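Local structure of exopolysaccharide biosynthesis protein (6TGF) at the interface of chains A and B. The protein modifies the glycan biofilm of Pantoea stewartii, probably as a hydrolase of exopolysaccharide, and has a bacteriophage tailspike-like parallel beta-helix fold. Coordinates in Å, arbitrary orientation; residue numbers count along the deposited sequence, not the author numbering. Chains: chain A/B, Exopolysaccharide biosynthesis protein.

Contacts 1 and 2 both join chains A and B, and the centres of their C-alpha atoms lie about 47 Å apart. They share no residue. Contact 1 joins beta-helix strands of the two chains: 479-483 and 511-514 from both, with 458-462 of chain B. Contact 2 lies nearer the C-termini, where a loop and strand 716-722 of chain A meet strands 688-691 and 697-700 of chain B. The first is partly polar and the second mainly apolar. The deposited assembly holds three copies, as expected for a tailspike-like trimer, so the two contacts probably tie the subunits together at separate levels along its length.

Contact 1: the interface of chains A and B. Residues chain A 483-484, 513-515; chain B 460, 481, 483, 513.
The guanidinium group of A:Arg483 lies between two side chains of chain B. Methyl CG2 of B:Ile460 sits 3.2 Å above one face, offset toward the rim. CZ of B:Arg483 lies 3.8 Å above the opposite face, also toward the rim. The two guanidinium planes are turned 64° apart, so the arginines are not stacked in parallel. The same position from two subunits meets here, as can happen around the axis of a tailspike-like beta-helix trimer. Both groups would probably be charged. A bend at chi3 (-58°) turns the end of A:Arg483 toward B:Ile460 and B:Arg483.

The amide of B:Asn481 stands almost perpendicular to the A:Arg483 guanidinium. Its OD1 lies 3.5 Å from CD of A:Arg483, against the aliphatic part of the chain. At the other end of the amide, ND2 donates a hydrogen bond to the backbone carbonyl O of A:Val513, at 2.7 Å. That oxygen lies close to the amide plane, but the donor approaches from above the carbonyl plane. ND2 also hydrogen-bonds water 1 at 2.9 Å. The water in turn binds the backbone N of A:Ser515 and makes a weak contact with the carboxylate of A:Glu514. The carbonyl and the water hold the amide, which reaches from strand 479-483 of chain B to strand 511-514 of chain A.

A:Gln484 packs on the other branch of B:Ile460. Its CB meets CD1 of B:Ile460 at 3.6 Å, and its amide lies near CG1. CG1 of B:Ile460 is anti to its carbonyl carbon (chi1 -67°), which sends this branch to A:Gln484 and leaves CG2 for the arginine.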
ATOM      1  N   ARG A 483       1.300  14.690  -5.126  1.00 23.37           N
ATOM      2  CA  ARG A 483       0.281  14.502  -6.196  1.00 23.59           C
ATOM      3  C   ARG A 483      -1.123  14.588  -5.584  1.00 23.89           C
ATOM      4  O   ARG A 483      -1.346  13.972  -4.522  1.00 23.76           O
ATOM      5  CB  ARG A 483       0.441  13.149  -6.896  1.00 23.57           C
ATOM      6  CG  ARG A 483       1.637  13.050  -7.832  1.00 23.51           C
ATOM      7  CD  ARG A 483       1.633  11.749  -8.612  1.00 23.58           C
ATOM      8  NE  ARG A 483       1.637  10.581  -7.738  1.00 23.57           N
ATOM      9  CZ  ARG A 483       1.390   9.333  -8.125  1.00 23.64           C
ATOM     10  NH1 ARG A 483       1.109   9.061  -9.390  1.00 23.83           N
ATOM     11  NH2 ARG A 483       1.426   8.355  -7.238  1.00 23.62           N
ATOM     12  N   GLN A 484      -2.023  15.328  -6.241  1.00 24.35           N
ATOM     13  CA  GLN A 484      -3.486  15.342  -5.973  1.00 24.83           C
ATOM     14  C   GLN A 484      -3.750  15.782  -4.526  1.00 25.27           C
ATOM     15  O   GLN A 484      -4.483  15.069  -3.811  1.00 25.27           O
ATOM     16  CB  GLN A 484      -4.077  13.961  -6.272  1.00 24.83           C
ATOM     17  CG  GLN A 484      -5.593  13.954  -6.415  1.00 24.96           C
ATOM     18  CD  GLN A 484      -6.105  12.647  -6.967  1.00 25.10           C
ATOM     19  OE1 GLN A 484      -6.072  12.405  -8.172  1.00 25.15           O
ATOM     20  NE2 GLN A 484      -6.596  11.792  -6.084  1.00 25.11           N
ATOM     21  N   VAL A 513       3.003  17.964  -8.404  1.00 24.60           N
ATOM     22  CA  VAL A 513       2.484  17.376  -9.674  1.00 24.56           C
ATOM     23  C   VAL A 513       0.965  17.239  -9.544  1.00 24.62           C
ATOM     24  O   VAL A 513       0.515  16.302  -8.863  1.00 24.78           O
ATOM     25  CB  VAL A 513       3.160  16.025  -9.980  1.00 24.51           C
ATOM     26  CG1 VAL A 513       2.636  15.404 -11.266  1.00 24.60           C
ATOM     27  CG2 VAL A 513       4.675  16.155 -10.032  1.00 24.51           C
ATOM     28  N   GLU A 514       0.213  18.155 -10.162  1.00 24.70           N
ATOM     29  CA  GLU A 514      -1.273  18.168 -10.158  1.00 24.85           C
ATOM     30  C   GLU A 514      -1.788  17.921 -11.581  1.00 24.95           C
ATOM     31  O   GLU A 514      -1.039  18.177 -12.545  1.00 24.74           O
ATOM     32  CB  GLU A 514      -1.798  19.496  -9.609  1.00 24.94           C
ATOM     33  CG  GLU A 514      -1.382  19.771  -8.174  1.00 24.96           C
ATOM     34  CD  GLU A 514      -1.984  18.840  -7.134  1.00 25.05           C
ATOM     35  OE1 GLU A 514      -3.162  18.464  -7.294  1.00 25.32           O
ATOM     36  OE2 GLU A 514      -1.271  18.492  -6.167  1.00 25.05           O
ATOM     37  N   SER A 515      -3.027  17.436 -11.688  1.00 25.18           N
ATOM     38  CA  SER A 515      -3.772  17.236 -12.959  1.00 25.45           C
ATOM     39  C   SER A 515      -3.783  18.538 -13.771  1.00 25.63           C
ATOM     40  O   SER A 515      -3.646  18.465 -15.008  1.00 25.73           O
ATOM     41  CB  SER A 515      -5.171  16.756 -12.678  1.00 25.62           C
ATOM     42  OG  SER A 515      -5.897  17.728 -11.938  1.00 25.63           O
TER
ATOM     43  N   ILE B 460      -5.491   9.556  -9.248  1.00 23.64           N
ATOM     44  CA  ILE B 460      -4.080   9.081  -9.354  1.00 23.41           C
ATOM     45  C   ILE B 460      -4.144   7.661  -9.928  1.00 23.30           C
ATOM     46  O   ILE B 460      -4.875   6.832  -9.355  1.00 23.16           O
ATOM     47  CB  ILE B 460      -3.343   9.123  -7.998  1.00 23.33           C
ATOM     48  CG1 ILE B 460      -3.137  10.559  -7.508  1.00 23.36           C
ATOM     49  CG2 ILE B 460      -2.022   8.367  -8.083  1.00 23.34           C
ATOM     50  CD1 ILE B 460      -2.599  10.664  -6.094  1.00 23.45           C
ATOM     51  N   ASN B 481      -3.840  11.952 -13.054  1.00 25.79           N
ATOM     52  CA  ASN B 481      -2.447  12.153 -12.570  1.00 25.56           C
ATOM     53  C   ASN B 481      -1.757  10.781 -12.586  1.00 25.39           C
ATOM     54  O   ASN B 481      -1.864  10.052 -11.579  1.00 25.47           O
ATOM     55  CB  ASN B 481      -2.448  12.826 -11.193  1.00 25.58           C
ATOM     56  CG  ASN B 481      -1.116  13.438 -10.815  1.00 25.65           C
ATOM     57  OD1 ASN B 481      -0.073  13.056 -11.342  1.00 25.65           O
ATOM     58  ND2 ASN B 481      -1.143  14.392  -9.898  1.00 25.75           N
ATOM     59  N   ARG B 483       1.136   7.537 -13.866  1.00 24.87           N
ATOM     60  CA  ARG B 483       2.514   7.025 -14.099  1.00 25.01           C
ATOM     61  C   ARG B 483       2.447   5.590 -14.634  1.00 25.15           C
ATOM     62  O   ARG B 483       1.623   4.806 -14.125  1.00 25.05           O
ATOM     63  CB  ARG B 483       3.344   7.044 -12.812  1.00 24.99           C
ATOM     64  CG  ARG B 483       3.647   8.437 -12.279  1.00 24.95           C
ATOM     65  CD  ARG B 483       4.641   8.386 -11.135  1.00 24.99           C
ATOM     66  NE  ARG B 483       4.141   7.593 -10.021  1.00 24.95           N
ATOM     67  CZ  ARG B 483       4.865   7.196  -8.979  1.00 25.08           C
ATOM     68  NH1 ARG B 483       6.147   7.512  -8.891  1.00 25.27           N
ATOM     69  NH2 ARG B 483       4.300   6.476  -8.026  1.00 25.07           N
ATOM     70  N   VAL B 513       2.914  11.486 -16.377  1.00 26.67           N
ATOM     71  CA  VAL B 513       4.377  11.329 -16.134  1.00 26.55           C
ATOM     72  C   VAL B 513       4.766   9.910 -16.556  1.00 26.54           C
ATOM     73  O   VAL B 513       4.360   8.959 -15.865  1.00 26.51           O
ATOM     74  CB  VAL B 513       4.742  11.615 -14.665  1.00 26.49           C
ATOM     75  CG1 VAL B 513       6.227  11.422 -14.400  1.00 26.58           C
ATOM     76  CG2 VAL B 513       4.307  13.010 -14.244  1.00 26.49           C
TER
HETATM   77  O   HOH W   1      -3.626  15.790  -9.293  1.00 37.06           O

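Contact 2: the interface of chains A and B. Residues chain A 581, 721; chain B 682, 688-690, 698-700.
A:Leu581 points its two methyl groups into a surface formed by two strands of chain B. CD2 is the deeper contact. A:Leu581 CD2 rests over the backbone of B:Val689, 3.7 Å from its carbonyl carbon C. The same CD2 meets CB of B:Ala700 at 3.8 Å. CB of B:Leu698 lies 3.9 Å from CD2 of A:Leu581. CD1 of A:Leu581 instead lies along the B:Val689 side, 3.9 Å from the carbonyl O of B:Val689. The first torsion of A:Leu581 is 67°, which places CG between the backbone N and the carbonyl carbon. From there the methyls reach both B:Val689 and B:Ala700. The backbone of B:Gly688 and B:Gly690 adds to the floor without side chains in the way.

B:Leu698 divides its branches between two chain A residues. CD1 turns toward CB of A:Leu581. CD2 of B:Leu698 meets CB of A:Val721 at 3.6 Å and also touches CG2 of that residue. The side chains of A:Val721 and B:Leu698 lie side by side and point the same way. Their backbones form a parallel beta bridge. The backbone N of B:Leu699 also donates a weak hydrogen bond to the carbonyl O of A:Val721, at 3.5 Å.

A:Leu581 comes from the loop between strands 558-564 and 589-597. The site lies in the C-terminal part, beyond the beta-helix strands of contact 1. There strand 716-722 of chain A runs parallel to strand 697-700 of chain B, and the two chains pair strand to strand across the interface.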
ATOM      1  N   LEU A 581      15.961  37.415 -46.971  1.00 52.15           N
ATOM      2  CA  LEU A 581      15.908  36.921 -45.568  1.00 51.71           C
ATOM      3  C   LEU A 581      14.493  36.426 -45.238  1.00 51.57           C
ATOM      4  O   LEU A 581      14.381  35.495 -44.415  1.00 51.66           O
ATOM      5  CB  LEU A 581      16.365  38.033 -44.617  1.00 51.38           C
ATOM      6  CG  LEU A 581      15.458  39.259 -44.521  1.00 51.16           C
ATOM      7  CD1 LEU A 581      14.470  39.123 -43.372  1.00 50.92           C
ATOM      8  CD2 LEU A 581      16.284  40.527 -44.354  1.00 51.19           C
ATOM      9  N   VAL A 721      23.016  43.398 -48.447  1.00 69.17           N
ATOM     10  CA  VAL A 721      22.071  42.794 -49.433  1.00 68.83           C
ATOM     11  C   VAL A 721      20.672  43.350 -49.144  1.00 68.19           C
ATOM     12  O   VAL A 721      19.862  42.633 -48.522  1.00 68.45           O
ATOM     13  CB  VAL A 721      22.100  41.253 -49.388  1.00 69.04           C
ATOM     14  CG1 VAL A 721      21.282  40.637 -50.515  1.00 69.30           C
ATOM     15  CG2 VAL A 721      23.520  40.707 -49.412  1.00 69.33           C
TER
ATOM     16  N   LEU B 682      15.394  37.816 -38.752  1.00 44.42           N
ATOM     17  CA  LEU B 682      14.353  38.412 -37.873  1.00 44.39           C
ATOM     18  C   LEU B 682      13.523  39.399 -38.702  1.00 44.44           C
ATOM     19  O   LEU B 682      14.088  40.425 -39.129  1.00 44.64           O
ATOM     20  CB  LEU B 682      15.043  39.098 -36.688  1.00 44.21           C
ATOM     21  CG  LEU B 682      14.120  39.767 -35.669  1.00 44.32           C
ATOM     22  CD1 LEU B 682      13.175  38.759 -35.031  1.00 44.29           C
ATOM     23  CD2 LEU B 682      14.929  40.481 -34.598  1.00 44.46           C
ATOM     24  N   GLY B 688      12.515  43.442 -42.393  1.00 47.13           N
ATOM     25  CA  GLY B 688      13.332  42.889 -41.298  1.00 46.72           C
ATOM     26  C   GLY B 688      14.821  42.937 -41.586  1.00 46.46           C
ATOM     27  O   GLY B 688      15.239  43.717 -42.467  1.00 46.51           O
ATOM     28  N   VAL B 689      15.589  42.120 -40.859  1.00 46.11           N
ATOM     29  CA  VAL B 689      17.082  42.099 -40.868  1.00 45.87           C
ATOM     30  C   VAL B 689      17.545  40.637 -40.826  1.00 45.64           C
ATOM     31  O   VAL B 689      16.776  39.790 -40.330  1.00 45.63           O
ATOM     32  CB  VAL B 689      17.646  42.924 -39.692  1.00 45.78           C
ATOM     33  CG1 VAL B 689      17.119  42.442 -38.347  1.00 45.59           C
ATOM     34  CG2 VAL B 689      19.166  42.966 -39.688  1.00 45.77           C
ATOM     35  N   GLY B 690      18.744  40.361 -41.348  1.00 45.49           N
ATOM     36  CA  GLY B 690      19.372  39.025 -41.338  1.00 45.41           C
ATOM     37  C   GLY B 690      20.866  39.103 -41.604  1.00 45.53           C
ATOM     38  O   GLY B 690      21.410  40.222 -41.596  1.00 45.47           O
ATOM     39  N   LEU B 698      21.904  41.378 -44.125  1.00 50.02           N
ATOM     40  CA  LEU B 698      20.691  41.415 -44.985  1.00 50.25           C
ATOM     41  C   LEU B 698      19.691  42.403 -44.377  1.00 50.57           C
ATOM     42  O   LEU B 698      19.472  42.334 -43.152  1.00 50.72           O
ATOM     43  CB  LEU B 698      20.073  40.014 -45.085  1.00 50.22           C
ATOM     44  CG  LEU B 698      21.043  38.856 -45.325  1.00 50.28           C
ATOM     45  CD1 LEU B 698      20.283  37.546 -45.474  1.00 50.32           C
ATOM     46  CD2 LEU B 698      21.912  39.099 -46.548  1.00 50.43           C
ATOM     47  N   LEU B 699      19.127  43.291 -45.202  1.00 50.93           N
ATOM     48  CA  LEU B 699      18.012  44.203 -44.831  1.00 51.19           C
ATOM     49  C   LEU B 699      16.877  44.033 -45.845  1.00 51.52           C
ATOM     50  O   LEU B 699      17.174  43.784 -47.030  1.00 51.32           O
ATOM     51  CB  LEU B 699      18.507  45.654 -44.808  1.00 51.41           C
ATOM     52  CG  LEU B 699      19.662  45.960 -43.853  1.00 51.41           C
ATOM     53  CD1 LEU B 699      20.079  47.418 -43.971  1.00 51.59           C
ATOM     54  CD2 LEU B 699      19.294  45.633 -42.413  1.00 51.42           C
ATOM     55  N   ALA B 700      15.631  44.150 -45.379  1.00 51.99           N
ATOM     56  CA  ALA B 700      14.401  44.102 -46.202  1.00 52.60           C
ATOM     57  C   ALA B 700      13.451  45.213 -45.742  1.00 53.33           C
ATOM     58  O   ALA B 700      13.256  45.360 -44.521  1.00 53.07           O
ATOM     59  CB  ALA B 700      13.758  42.741 -46.099  1.00 52.42           C
TER